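Local coordinates for toxin 2A (Paenibacillus larvae, PDB 5URP), which is a virulence factor that probably transfers ADP-ribose from NAD+ to a host protein, as related ADP-ribosyltransferase toxins do, at residues A[87-92]-A[193-198]. Sequence-based numbering, arbitrary orientation.
Sequences LIDKAL and LPRDTK
The carboxylate of D89 meets the NE/NH2 edge of the R195 guanidinium, the two planes only 19° apart. R195 grips it side-on with two nitrogens that share one oxygen: NE reaches D89 OD2 at 3.0 Å and NH2 reaches the same OD2 at 3.2 Å. Both nitrogens point at the syn side of OD2, and this oxygen lies 5° out of the guanidinium plane, a geometry that probably holds the two groups nearly coplanar. OD1 takes a weak bond from NE, and also bonds to Y148 OH and to a water 2.8 Å from D89 OD1. That water accepts from R195 N at 3.0 Å, tying the carboxylate to the backbone as well as to the side chain.

In the ADP-ribosyltransferase fold of this toxin, the contact joins the C-terminal end of helix 79-92, in the helical N-terminal part, to the connection between strands 190-193 and 197-207, which belong to two different sheets. This turn is braced internally by T197 OG1, which donates to P194 O at 2.7 Å.

Deeper in, L92 turns its CB toward the connection and, with CG anti to its carbonyl carbon (chi1 -67°), lays CD1 against the backbone, 3.8 Å from P194 CA. At the other terminal nitrogen of the arginine, D196 OD2 sits 3.5 Å from R195 NH1, well out of the guanidinium plane, so that charge alone links them.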
# COMPACT_ATOMS: atom_id res chain seq x y z
N LEU A 87 -9.20 6.29 15.20
CA LEU A 87 -10.30 5.44 14.75
C LEU A 87 -9.84 4.44 13.70
O LEU A 87 -10.18 3.25 13.77
CB LEU A 87 -11.42 6.33 14.21
CG LEU A 87 -12.24 7.05 15.28
CD1 LEU A 87 -13.05 8.23 14.71
CD2 LEU A 87 -13.16 6.06 15.94
N ILE A 88 -9.06 4.89 12.71
CA ILE A 88 -8.55 3.96 11.72
C ILE A 88 -7.62 2.94 12.35
O ILE A 88 -7.69 1.75 12.03
CB ILE A 88 -7.86 4.74 10.58
CG1 ILE A 88 -8.85 5.71 9.97
CG2 ILE A 88 -7.36 3.76 9.56
CD1 ILE A 88 -8.23 6.68 8.97
N ASP A 89 -6.75 3.39 13.26
CA ASP A 89 -5.83 2.47 13.94
C ASP A 89 -6.61 1.38 14.64
O ASP A 89 -6.28 0.19 14.54
CB ASP A 89 -5.00 3.23 14.98
CG ASP A 89 -3.92 4.08 14.38
OD1 ASP A 89 -3.71 4.03 13.17
OD2 ASP A 89 -3.26 4.77 15.20
N LYS A 90 -7.65 1.78 15.36
CA LYS A 90 -8.47 0.85 16.13
C LYS A 90 -9.22 -0.10 15.23
O LYS A 90 -9.43 -1.26 15.59
CB LYS A 90 -9.41 1.66 17.02
CG LYS A 90 -10.38 0.91 17.91
CD LYS A 90 -11.03 1.87 18.94
CE LYS A 90 -11.87 3.01 18.31
NZ LYS A 90 -13.30 2.65 18.00
N ALA A 91 -9.63 0.36 14.04
CA ALA A 91 -10.32 -0.51 13.10
C ALA A 91 -9.38 -1.56 12.52
O ALA A 91 -9.79 -2.72 12.33
CB ALA A 91 -10.94 0.34 11.98
N LEU A 92 -8.15 -1.20 12.18
CA LEU A 92 -7.32 -2.17 11.47
C LEU A 92 -6.83 -3.31 12.35
O LEU A 92 -6.54 -4.38 11.83
CB LEU A 92 -6.15 -1.46 10.82
CG LEU A 92 -6.55 -0.51 9.69
CD1 LEU A 92 -5.35 0.30 9.21
CD2 LEU A 92 -7.18 -1.20 8.46
N LEU A 193 -3.25 -1.31 5.05
CA LEU A 193 -2.36 -1.80 6.12
C LEU A 193 -2.13 -0.68 7.13
O LEU A 193 -2.20 0.51 6.81
CB LEU A 193 -1.02 -2.26 5.55
CG LEU A 193 -0.86 -3.63 4.88
CD1 LEU A 193 0.32 -3.56 3.92
CD2 LEU A 193 -0.59 -4.76 5.80
N PRO A 194 -1.84 -1.05 8.38
CA PRO A 194 -1.62 -0.06 9.43
C PRO A 194 -0.52 0.92 9.10
O PRO A 194 0.39 0.62 8.32
CB PRO A 194 -1.21 -0.92 10.64
CG PRO A 194 -1.76 -2.27 10.36
CD PRO A 194 -1.79 -2.44 8.88
N ARG A 195 -0.62 2.10 9.69
CA ARG A 195 0.50 3.02 9.65
C ARG A 195 1.71 2.43 10.38
O ARG A 195 1.58 1.51 11.18
CB ARG A 195 0.09 4.37 10.24
CG ARG A 195 -0.06 4.42 11.75
CD ARG A 195 -0.69 5.74 12.16
NE ARG A 195 -0.96 5.80 13.59
CZ ARG A 195 -0.11 6.25 14.50
NH1 ARG A 195 1.10 6.69 14.17
NH2 ARG A 195 -0.49 6.25 15.77
N ASP A 196 2.89 2.96 10.05
CA ASP A 196 4.16 2.48 10.56
C ASP A 196 4.44 1.02 10.17
O ASP A 196 5.10 0.28 10.91
CB ASP A 196 4.22 2.65 12.08
CG ASP A 196 4.28 4.11 12.50
OD1 ASP A 196 4.92 4.91 11.79
OD2 ASP A 196 3.76 4.46 13.59
N THR A 197 3.96 0.60 9.00
CA THR A 197 4.29 -0.72 8.51
C THR A 197 5.76 -0.79 8.10
O THR A 197 6.29 0.11 7.44
CB THR A 197 3.38 -1.11 7.33
OG1 THR A 197 2.07 -1.44 7.82
CG2 THR A 197 3.94 -2.33 6.57
N LYS A 198 6.40 -1.87 8.52
CA LYS A 198 7.78 -2.19 8.18
C LYS A 198 7.77 -3.22 7.07
O LYS A 198 7.04 -4.21 7.16
CB LYS A 198 8.52 -2.76 9.40
CG LYS A 198 8.81 -1.76 10.48
CD LYS A 198 9.39 -2.49 11.69
CE LYS A 198 10.07 -1.55 12.67
NZ LYS A 198 10.84 -2.27 13.74
O HOH W 1 -2.52 1.81 12.05